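Local coordinates for protein neurotoxin (Clostridium botulinum, PDB 1ZB7) that acts as a zinc endopeptidase, the light chain of botulinum neurotoxin type G, which enters the host cytosol and cleaves synaptobrevins, at residues Ile112-Gly120 and Tyr319-Tyr327; Pro379-Ile390 and Lys413-Ile423. All coordinates share one frame; numbering follows the deposited sequence.

Interaction 1. Residues Ile112-Gly120 and Tyr319-Tyr327; sequences IVDAIPYLG and YKQIYKNKY
Tyr323 forms the apolar centre of this contact, its ring meeting Tyr118 over one face and Ile116 near CE1. CG2 of Ile116 comes within 3.9 Å of Tyr323 CE1, and CD1 of Tyr118 lies over the ring face, set toward its rim; the two ring planes are inclined at 34°. Further along, Leu119 lays CD1 over a face of the Tyr319 ring, a CH-pi contact 3.9 Å from the centroid. The segment 112-120 leaves the end of helix 103-114 and runs as an extended strip, with inverse gamma turns centred on Ala115 and Leu119, across one side of helix 316-327 in the zinc protease domain. Helix 224-239 packs against the strip as well, through Leu239 on Ala115 and Pro117. Two carbonyls of the strip, those of Ile116 and Pro117, accept from side chains of the helix. Tyr323 OH donates to Pro117 O at 2.6 Å and weakly accepts from Leu119 N, so the phenol spans two peptide groups. Lys326, with CG anti to the backbone N (chi1 165°) and the chain extended beyond, passes Ala115 to bring NZ 2.6 Å from Ile116 O, above the carbonyl plane. The same ammonium donates to Tyr327 OH and to Leu239 O, while Tyr327 OH is also bonded to Gly186 O. At the polar edge a water links Asp114 O to Ile322 O.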
loop_
_atom_site.group_PDB
_atom_site.type_symbol
_atom_site.label_atom_id
_atom_site.label_comp_id
_atom_site.label_asym_id
_atom_site.label_seq_id
_atom_site.Cartn_x
_atom_site.Cartn_y
_atom_site.Cartn_z
ATOM N N ILE A 112 -19.155 22.821 -3.264
ATOM C CA ILE A 112 -18.382 23.105 -4.486
ATOM C C ILE A 112 -18.801 24.407 -5.144
ATOM O O ILE A 112 -17.963 25.207 -5.494
ATOM C CB ILE A 112 -18.418 21.848 -5.469
ATOM C CG1 ILE A 112 -17.530 20.718 -4.869
ATOM C CG2 ILE A 112 -18.040 22.211 -6.851
ATOM C CD1 ILE A 112 -17.707 19.361 -5.502
ATOM N N VAL A 113 -20.103 24.604 -5.322
ATOM C CA VAL A 113 -20.693 25.823 -5.859
ATOM C C VAL A 113 -20.269 27.047 -5.098
ATOM O O VAL A 113 -19.852 28.053 -5.681
ATOM C CB VAL A 113 -22.242 25.733 -5.861
ATOM C CG1 VAL A 113 -22.926 27.126 -6.248
ATOM C CG2 VAL A 113 -22.642 24.721 -6.862
ATOM N N ASP A 114 -20.339 26.968 -3.787
ATOM C CA ASP A 114 -19.862 28.061 -2.981
ATOM C C ASP A 114 -18.358 28.311 -2.885
ATOM O O ASP A 114 -17.950 29.404 -2.360
ATOM C CB ASP A 114 -20.440 27.933 -1.540
ATOM C CG ASP A 114 -21.908 28.226 -1.494
ATOM O OD1 ASP A 114 -22.528 28.694 -2.536
ATOM O OD2 ASP A 114 -22.465 27.957 -0.407
ATOM N N ALA A 115 -17.516 27.359 -3.273
ATOM C CA ALA A 115 -16.071 27.442 -2.986
ATOM C C ALA A 115 -15.311 28.083 -4.112
ATOM O O ALA A 115 -14.392 27.526 -4.675
ATOM C CB ALA A 115 -15.493 26.108 -2.623
ATOM N N ILE A 116 -15.713 29.310 -4.423
ATOM C CA ILE A 116 -15.077 30.147 -5.428
ATOM C C ILE A 116 -13.606 30.298 -5.099
ATOM O O ILE A 116 -13.266 30.565 -3.966
ATOM C CB ILE A 116 -15.878 31.465 -5.492
ATOM C CG1 ILE A 116 -17.040 31.302 -6.414
ATOM C CG2 ILE A 116 -15.120 32.722 -5.854
ATOM C CD1 ILE A 116 -18.198 30.956 -5.635
ATOM N N PRO A 117 -12.734 30.078 -6.071
ATOM C CA PRO A 117 -11.316 30.404 -5.895
ATOM C C PRO A 117 -11.111 31.878 -5.498
ATOM O O PRO A 117 -11.917 32.766 -5.851
ATOM C CB PRO A 117 -10.670 30.092 -7.263
ATOM C CG PRO A 117 -11.802 29.555 -8.110
ATOM C CD PRO A 117 -13.038 29.471 -7.374
ATOM N N TYR A 118 -10.093 32.108 -4.668
ATOM C CA TYR A 118 -9.635 33.415 -4.360
ATOM C C TYR A 118 -9.202 34.130 -5.637
ATOM O O TYR A 118 -8.583 33.550 -6.540
ATOM C CB TYR A 118 -8.524 33.324 -3.313
ATOM C CG TYR A 118 -8.103 34.673 -2.721
ATOM C CD1 TYR A 118 -8.752 35.171 -1.590
ATOM C CD2 TYR A 118 -7.093 35.438 -3.304
ATOM C CE1 TYR A 118 -8.378 36.441 -1.020
ATOM C CE2 TYR A 118 -6.720 36.724 -2.735
ATOM C CZ TYR A 118 -7.392 37.197 -1.601
ATOM O OH TYR A 118 -7.133 38.417 -1.039
ATOM N N LEU A 119 -9.564 35.412 -5.738
ATOM C CA LEU A 119 -9.075 36.324 -6.813
ATOM C C LEU A 119 -7.588 36.702 -6.691
ATOM O O LEU A 119 -7.231 37.818 -6.393
ATOM C CB LEU A 119 -9.965 37.551 -6.896
ATOM C CG LEU A 119 -11.459 37.317 -6.934
ATOM C CD1 LEU A 119 -12.176 38.567 -7.128
ATOM C CD2 LEU A 119 -11.906 36.298 -8.066
ATOM N N GLY A 120 -6.715 35.740 -6.918
ATOM C CA GLY A 120 -5.290 35.968 -6.864
ATOM C C GLY A 120 -4.526 34.687 -6.616
ATOM O O GLY A 120 -5.081 33.630 -6.571
ATOM N N TYR A 319 -16.880 40.358 -2.656
ATOM C CA TYR A 319 -16.011 39.240 -2.668
ATOM C C TYR A 319 -15.389 38.948 -1.316
ATOM O O TYR A 319 -15.154 37.834 -1.031
ATOM C CB TYR A 319 -14.921 39.466 -3.720
ATOM C CG TYR A 319 -15.433 39.071 -5.061
ATOM C CD1 TYR A 319 -15.983 40.048 -5.910
ATOM C CD2 TYR A 319 -15.405 37.748 -5.466
ATOM C CE1 TYR A 319 -16.479 39.667 -7.150
ATOM C CE2 TYR A 319 -15.857 37.398 -6.724
ATOM C CZ TYR A 319 -16.426 38.355 -7.517
ATOM O OH TYR A 319 -16.961 38.071 -8.680
ATOM N N LYS A 320 -15.078 39.958 -0.518
ATOM C CA LYS A 320 -14.757 39.752 0.892
ATOM C C LYS A 320 -15.813 38.946 1.646
ATOM O O LYS A 320 -15.488 38.057 2.439
ATOM C CB LYS A 320 -14.480 41.076 1.594
ATOM C CG LYS A 320 -13.172 41.716 1.186
ATOM C CD LYS A 320 -12.880 42.977 1.973
ATOM C CE LYS A 320 -11.430 43.518 1.713
ATOM N NZ LYS A 320 -10.751 44.470 2.804
ATOM N N GLN A 321 -17.075 39.272 1.418
ATOM C CA GLN A 321 -18.179 38.508 2.017
ATOM C C GLN A 321 -18.326 36.998 1.565
ATOM O O GLN A 321 -18.600 36.090 2.335
ATOM C CB GLN A 321 -19.463 39.261 1.795
ATOM C CG GLN A 321 -20.666 38.568 2.422
ATOM C CD GLN A 321 -20.746 38.627 3.966
ATOM O OE1 GLN A 321 -20.810 39.727 4.571
ATOM N NE2 GLN A 321 -20.820 37.438 4.602
ATOM N N ILE A 322 -18.190 36.795 0.293
ATOM C CA ILE A 322 -18.079 35.506 -0.284
ATOM C C ILE A 322 -16.954 34.650 0.389
ATOM O O ILE A 322 -17.183 33.495 0.803
ATOM C CB ILE A 322 -17.844 35.663 -1.801
ATOM C CG1 ILE A 322 -19.129 36.142 -2.477
ATOM C CG2 ILE A 322 -17.435 34.369 -2.430
ATOM C CD1 ILE A 322 -18.949 36.351 -4.019
ATOM N N TYR A 323 -15.756 35.215 0.498
ATOM C CA TYR A 323 -14.637 34.501 1.110
ATOM C C TYR A 323 -14.829 34.292 2.600
ATOM O O TYR A 323 -14.479 33.239 3.116
ATOM C CB TYR A 323 -13.282 35.172 0.769
ATOM C CG TYR A 323 -13.017 35.126 -0.716
ATOM C CD1 TYR A 323 -13.181 33.918 -1.448
ATOM C CD2 TYR A 323 -12.703 36.294 -1.433
ATOM C CE1 TYR A 323 -13.037 33.910 -2.717
ATOM C CE2 TYR A 323 -12.487 36.232 -2.777
ATOM C CZ TYR A 323 -12.678 35.065 -3.403
ATOM O OH TYR A 323 -12.591 34.993 -4.745
ATOM N N LYS A 324 -15.338 35.282 3.311
ATOM C CA LYS A 324 -15.747 35.087 4.704
ATOM C C LYS A 324 -16.679 33.853 4.855
ATOM O O LYS A 324 -16.459 33.017 5.690
ATOM C CB LYS A 324 -16.404 36.345 5.214
ATOM C CG LYS A 324 -16.859 36.272 6.695
ATOM C CD LYS A 324 -17.891 37.332 6.987
ATOM C CE LYS A 324 -18.389 37.178 8.424
ATOM N NZ LYS A 324 -18.990 38.463 8.948
ATOM N N ASN A 325 -17.700 33.763 4.009
ATOM C CA ASN A 325 -18.606 32.624 3.939
ATOM C C ASN A 325 -17.913 31.344 3.531
ATOM O O ASN A 325 -18.097 30.320 4.196
ATOM C CB ASN A 325 -19.790 32.850 2.974
ATOM C CG ASN A 325 -20.706 34.162 3.317
ATOM O OD1 ASN A 325 -20.578 34.832 4.356
ATOM N ND2 ASN A 325 -21.645 34.485 2.360
ATOM N N LYS A 326 -17.107 31.359 2.468
ATOM C CA LYS A 326 -16.357 30.140 2.056
ATOM C C LYS A 326 -15.443 29.570 3.145
ATOM O O LYS A 326 -15.472 28.341 3.408
ATOM C CB LYS A 326 -15.562 30.378 0.755
ATOM C CG LYS A 326 -14.472 29.377 0.389
ATOM C CD LYS A 326 -13.822 29.660 -0.937
ATOM C CE LYS A 326 -12.581 28.754 -1.195
ATOM N NZ LYS A 326 -11.732 29.275 -2.263
ATOM N N TYR A 327 -14.619 30.433 3.749
ATOM C CA TYR A 327 -13.592 29.984 4.705
ATOM C C TYR A 327 -14.100 30.028 6.136
ATOM O O TYR A 327 -13.402 29.602 7.050
ATOM C CB TYR A 327 -12.292 30.758 4.623
ATOM C CG TYR A 327 -11.600 30.676 3.300
ATOM C CD1 TYR A 327 -10.757 29.610 2.984
ATOM C CD2 TYR A 327 -11.831 31.663 2.306
ATOM C CE1 TYR A 327 -10.132 29.534 1.703
ATOM C CE2 TYR A 327 -11.254 31.570 1.004
ATOM C CZ TYR A 327 -10.366 30.532 0.744
ATOM O OH TYR A 327 -9.807 30.443 -0.514
HETATM O O HOH W 1 -19.234 31.484 -0.404
#

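Interaction 2. Residues Pro379-Ile390 and Lys413-Ile423; sequences PIKTEKLLDNTI and KAVNKEAYEEI
Ile380 packs against Tyr420 at the tight end of this contact, its CD1 over one face of the ring, 4.0 Å from the centroid. Lying between the backbone N and the carbonyl carbon (chi1 64°), CG1 carries CD1 onto the ring, while CG2 branches toward the Glu422 carboxylate. On the opposite ring face lies Lys417 O, and Tyr420 OH donates to Lys413 O, which fixes the ring at its far end. Phe221 of strand 215-221 adds to the same apolar cluster. Ile390 CG2 packs on Ala419 CB at 3.9 Å, and its CD1 lies against the Glu418 side chain.

The backbones meet as an antiparallel pair: two nearly straight bonds, Lys381 N to Glu421 O at 3.1 Å and Glu421 N to Lys381 O at 2.9 Å, make the short, weakly bonded strand 421-422 the outermost of the four strands, next to strand 377-381. Thr382 OG1 donates to Ala419 O at 2.7 Å, nearly along the C=O axis, and accepts from Lys384 N in an ST turn, tying the strand end to the 3-10 segment 417-419. Lys384 NZ then reaches Glu418 O at 2.8 Å. At the other end of the pairing, Ile423 CD1 packs on Pro379, 3.3 Å from Pro379 O, and a water bridges Pro379 O, Glu422 OE1 and Ile423 N.

The outer side is looser. Glu421 lies alongside Lys381, whose NZ turns instead to Ser198, and Glu421 OE2 stands 4.1 Å from Glu383 OE2, likely unfavourable if both are charged. Another water joins Glu383 N to Glu421 OE1.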
loop_
_atom_site.group_PDB
_atom_site.type_symbol
_atom_site.label_atom_id
_atom_site.label_comp_id
_atom_site.label_asym_id
_atom_site.label_seq_id
_atom_site.Cartn_x
_atom_site.Cartn_y
_atom_site.Cartn_z
ATOM N N PRO A 379 -10.606 -2.690 -16.998
ATOM C CA PRO A 379 -11.913 -1.989 -16.949
ATOM C C PRO A 379 -12.967 -2.638 -17.904
ATOM O O PRO A 379 -12.635 -3.470 -18.723
ATOM C CB PRO A 379 -11.555 -0.584 -17.315
ATOM C CG PRO A 379 -10.337 -0.727 -18.252
ATOM C CD PRO A 379 -9.562 -1.941 -17.719
ATOM N N ILE A 380 -14.240 -2.310 -17.710
ATOM C CA ILE A 380 -15.310 -2.729 -18.567
ATOM C C ILE A 380 -16.102 -1.481 -19.016
ATOM O O ILE A 380 -15.875 -0.428 -18.538
ATOM C CB ILE A 380 -16.229 -3.809 -17.867
ATOM C CG1 ILE A 380 -16.938 -3.226 -16.654
ATOM C CG2 ILE A 380 -15.475 -5.147 -17.618
ATOM C CD1 ILE A 380 -17.728 -4.207 -15.802
ATOM N N LYS A 381 -17.019 -1.631 -19.945
ATOM C CA LYS A 381 -17.746 -0.545 -20.671
ATOM C C LYS A 381 -19.208 -0.803 -20.348
ATOM O O LYS A 381 -19.643 -1.937 -20.290
ATOM C CB LYS A 381 -17.431 -0.670 -22.199
ATOM C CG LYS A 381 -18.238 0.174 -23.238
ATOM C CD LYS A 381 -18.132 1.617 -22.875
ATOM C CE LYS A 381 -18.706 2.686 -23.930
ATOM N NZ LYS A 381 -17.820 3.887 -23.886
ATOM N N THR A 382 -19.964 0.223 -20.085
ATOM C CA THR A 382 -21.409 0.121 -20.172
ATOM C C THR A 382 -21.942 1.112 -21.155
ATOM O O THR A 382 -21.553 2.271 -21.155
ATOM C CB THR A 382 -22.148 0.235 -18.764
ATOM O OG1 THR A 382 -23.580 0.223 -18.946
ATOM C CG2 THR A 382 -21.769 1.444 -18.032
ATOM N N GLU A 383 -22.900 0.699 -21.933
ATOM C CA GLU A 383 -23.659 1.556 -22.852
ATOM C C GLU A 383 -25.071 1.840 -22.299
ATOM O O GLU A 383 -25.836 2.479 -22.957
ATOM C CB GLU A 383 -23.851 0.886 -24.218
ATOM C CG GLU A 383 -22.585 0.596 -25.017
ATOM C CD GLU A 383 -21.904 1.814 -25.589
ATOM O OE1 GLU A 383 -22.305 3.008 -25.285
ATOM O OE2 GLU A 383 -20.935 1.549 -26.372
ATOM N N LYS A 384 -25.379 1.389 -21.088
ATOM C CA LYS A 384 -26.754 1.374 -20.569
ATOM C C LYS A 384 -27.099 2.330 -19.419
ATOM O O LYS A 384 -28.127 2.166 -18.797
ATOM C CB LYS A 384 -27.068 -0.081 -20.169
ATOM C CG LYS A 384 -27.095 -0.923 -21.405
ATOM C CD LYS A 384 -27.884 -2.157 -21.276
ATOM C CE LYS A 384 -27.657 -2.999 -22.532
ATOM N NZ LYS A 384 -27.714 -4.392 -22.192
ATOM N N LEU A 385 -26.261 3.333 -19.159
ATOM C CA LEU A 385 -26.420 4.232 -18.011
ATOM C C LEU A 385 -27.646 5.123 -18.147
ATOM O O LEU A 385 -28.218 5.545 -17.145
ATOM C CB LEU A 385 -25.156 5.113 -17.830
ATOM C CG LEU A 385 -23.916 4.398 -17.267
ATOM C CD1 LEU A 385 -22.850 5.382 -17.133
ATOM C CD2 LEU A 385 -24.158 3.740 -15.916
ATOM N N LEU A 386 -28.065 5.387 -19.380
ATOM C CA LEU A 386 -29.387 6.021 -19.659
ATOM C C LEU A 386 -30.600 5.077 -19.739
ATOM O O LEU A 386 -31.699 5.546 -19.996
ATOM C CB LEU A 386 -29.343 6.897 -20.949
ATOM C CG LEU A 386 -28.310 8.034 -20.892
ATOM C CD1 LEU A 386 -28.238 8.791 -22.221
ATOM C CD2 LEU A 386 -28.572 8.981 -19.671
ATOM N N ASP A 387 -30.426 3.774 -19.520
ATOM C CA ASP A 387 -31.508 2.821 -19.471
ATOM C C ASP A 387 -31.964 2.653 -18.008
ATOM O O ASP A 387 -31.239 2.072 -17.195
ATOM C CB ASP A 387 -30.973 1.489 -19.994
ATOM C CG ASP A 387 -32.086 0.482 -20.339
ATOM O OD1 ASP A 387 -33.121 0.512 -19.671
ATOM O OD2 ASP A 387 -31.925 -0.291 -21.302
ATOM N N ASN A 388 -33.169 3.104 -17.678
ATOM C CA ASN A 388 -33.701 2.959 -16.309
ATOM C C ASN A 388 -34.065 1.523 -15.858
ATOM O O ASN A 388 -34.192 1.277 -14.677
ATOM C CB ASN A 388 -34.840 3.931 -16.014
ATOM C CG ASN A 388 -34.377 5.376 -15.945
ATOM O OD1 ASN A 388 -33.379 5.730 -15.304
ATOM N ND2 ASN A 388 -35.115 6.223 -16.592
ATOM N N THR A 389 -34.097 0.559 -16.757
ATOM C CA THR A 389 -34.190 -0.850 -16.315
ATOM C C THR A 389 -32.877 -1.404 -15.777
ATOM O O THR A 389 -32.857 -2.507 -15.183
ATOM C CB THR A 389 -34.702 -1.767 -17.432
ATOM O OG1 THR A 389 -33.763 -1.799 -18.481
ATOM C CG2 THR A 389 -36.041 -1.251 -17.985
ATOM N N ILE A 390 -31.793 -0.613 -15.921
ATOM C CA ILE A 390 -30.423 -1.068 -15.633
ATOM C C ILE A 390 -29.715 -0.104 -14.653
ATOM O O ILE A 390 -28.935 -0.525 -13.849
ATOM C CB ILE A 390 -29.540 -1.141 -16.964
ATOM C CG1 ILE A 390 -30.081 -2.153 -17.981
ATOM C CG2 ILE A 390 -28.039 -1.423 -16.643
ATOM C CD1 ILE A 390 -29.681 -3.564 -17.693
ATOM N N LYS A 413 -20.159 -8.647 -11.245
ATOM C CA LYS A 413 -19.966 -8.966 -12.686
ATOM C C LYS A 413 -20.648 -10.311 -13.081
ATOM O O LYS A 413 -21.047 -10.457 -14.250
ATOM C CB LYS A 413 -18.512 -9.104 -13.050
ATOM C CG LYS A 413 -17.706 -7.881 -13.436
ATOM C CD LYS A 413 -17.051 -8.304 -14.773
ATOM C CE LYS A 413 -15.705 -7.916 -14.870
ATOM N NZ LYS A 413 -15.229 -8.554 -16.141
ATOM N N ALA A 414 -20.678 -11.295 -12.158
ATOM C CA ALA A 414 -21.238 -12.633 -12.510
ATOM C C ALA A 414 -22.763 -12.664 -12.573
ATOM O O ALA A 414 -23.288 -13.489 -13.271
ATOM C CB ALA A 414 -20.753 -13.723 -11.581
ATOM N N VAL A 415 -23.449 -11.758 -11.879
ATOM C CA VAL A 415 -24.873 -11.691 -11.785
ATOM C C VAL A 415 -25.502 -10.680 -12.742
ATOM O O VAL A 415 -26.528 -10.951 -13.272
ATOM C CB VAL A 415 -25.274 -11.279 -10.376
ATOM C CG1 VAL A 415 -26.796 -10.968 -10.267
ATOM C CG2 VAL A 415 -24.935 -12.314 -9.415
ATOM N N ASN A 416 -24.953 -9.477 -12.882
ATOM C CA ASN A 416 -25.621 -8.426 -13.647
ATOM C C ASN A 416 -24.917 -8.210 -15.008
ATOM O O ASN A 416 -24.489 -7.111 -15.368
ATOM C CB ASN A 416 -25.701 -7.109 -12.809
ATOM C CG ASN A 416 -26.712 -6.139 -13.394
ATOM O OD1 ASN A 416 -27.492 -6.554 -14.247
ATOM N ND2 ASN A 416 -26.664 -4.838 -13.009
ATOM N N LYS A 417 -24.744 -9.305 -15.715
ATOM C CA LYS A 417 -24.068 -9.319 -17.011
ATOM C C LYS A 417 -24.671 -8.412 -18.085
ATOM O O LYS A 417 -23.977 -7.900 -18.959
ATOM C CB LYS A 417 -24.015 -10.771 -17.527
ATOM C CG LYS A 417 -23.084 -11.664 -16.717
ATOM C CD LYS A 417 -22.647 -12.908 -17.534
ATOM C CE LYS A 417 -21.436 -13.658 -16.922
ATOM N NZ LYS A 417 -20.368 -12.642 -16.490
ATOM N N GLU A 418 -25.954 -8.191 -18.021
ATOM C CA GLU A 418 -26.607 -7.365 -19.035
ATOM C C GLU A 418 -26.180 -5.873 -18.902
ATOM O O GLU A 418 -26.303 -5.047 -19.842
ATOM C CB GLU A 418 -28.134 -7.558 -18.924
ATOM C CG GLU A 418 -28.674 -6.855 -17.719
ATOM C CD GLU A 418 -30.160 -7.070 -17.504
ATOM O OE1 GLU A 418 -30.955 -6.607 -18.364
ATOM O OE2 GLU A 418 -30.513 -7.616 -16.425
ATOM N N ALA A 419 -25.628 -5.520 -17.736
ATOM C CA ALA A 419 -25.295 -4.133 -17.466
ATOM C C ALA A 419 -24.082 -3.625 -18.268
ATOM O O ALA A 419 -23.921 -2.425 -18.461
ATOM C CB ALA A 419 -25.098 -3.967 -16.006
ATOM N N TYR A 420 -23.252 -4.531 -18.776
ATOM C CA TYR A 420 -21.880 -4.150 -19.248
ATOM C C TYR A 420 -21.404 -5.018 -20.340
ATOM O O TYR A 420 -21.915 -6.068 -20.538
ATOM C CB TYR A 420 -20.826 -4.229 -18.118
ATOM C CG TYR A 420 -20.491 -5.636 -17.723
ATOM C CD1 TYR A 420 -19.462 -6.350 -18.363
ATOM C CD2 TYR A 420 -21.170 -6.251 -16.696
ATOM C CE1 TYR A 420 -19.170 -7.710 -18.009
ATOM C CE2 TYR A 420 -20.890 -7.558 -16.321
ATOM C CZ TYR A 420 -19.918 -8.285 -16.984
ATOM O OH TYR A 420 -19.700 -9.548 -16.547
ATOM N N GLU A 421 -20.316 -4.624 -20.968
ATOM C CA GLU A 421 -19.611 -5.521 -21.859
ATOM C C GLU A 421 -18.098 -5.459 -21.614
ATOM O O GLU A 421 -17.568 -4.404 -21.178
ATOM C CB GLU A 421 -20.094 -5.215 -23.305
ATOM C CG GLU A 421 -19.345 -4.179 -24.057
ATOM C CD GLU A 421 -20.044 -2.789 -24.285
ATOM O OE1 GLU A 421 -21.145 -2.441 -23.736
ATOM O OE2 GLU A 421 -19.400 -2.005 -25.045
ATOM N N GLU A 422 -17.402 -6.582 -21.839
ATOM C CA GLU A 422 -15.960 -6.691 -21.659
ATOM C C GLU A 422 -15.318 -5.877 -22.791
ATOM O O GLU A 422 -15.940 -5.669 -23.809
ATOM C CB GLU A 422 -15.420 -8.111 -21.734
ATOM C CG GLU A 422 -15.805 -9.049 -20.585
ATOM C CD GLU A 422 -15.202 -8.744 -19.207
ATOM O OE1 GLU A 422 -14.135 -8.103 -19.021
ATOM O OE2 GLU A 422 -15.795 -9.250 -18.256
ATOM N N ILE A 423 -14.106 -5.361 -22.553
ATOM C CA ILE A 423 -13.357 -4.532 -23.565
ATOM C C ILE A 423 -12.362 -5.439 -24.326
ATOM O O ILE A 423 -11.638 -6.184 -23.716
ATOM C CB ILE A 423 -12.682 -3.345 -22.873
ATOM C CG1 ILE A 423 -13.738 -2.376 -22.343
ATOM C CG2 ILE A 423 -11.720 -2.583 -23.813
ATOM C CD1 ILE A 423 -13.161 -1.403 -21.256
HETATM O O HOH W 2 -12.745 -5.766 -19.957
HETATM O O HOH W 3 -23.564 -2.201 -22.336
HETATM O O HOH W 4 -28.822 -2.918 -12.775
#

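How the interactions relate
Two ways of fastening irregular chain appear in one protease domain. Interaction 1 draws an extended strip onto a helix largely through side chains that bond to its carbonyls, whereas interaction 2 adds a short strand to a sheet edge by backbone pairing. Their centres are 40 Å apart, on opposite sides of the centre of the chain, and their nearest atoms remain about 19 Å from each other. Helix 224-239, which carries the HExxH zinc motif of this metalloprotease family, lies in the chain between the two segments of interaction 1. That contact abuts the helix at Leu239, close to its C-terminal end; interaction 2 instead belongs to the sheet containing strands 199-208 and 215-221.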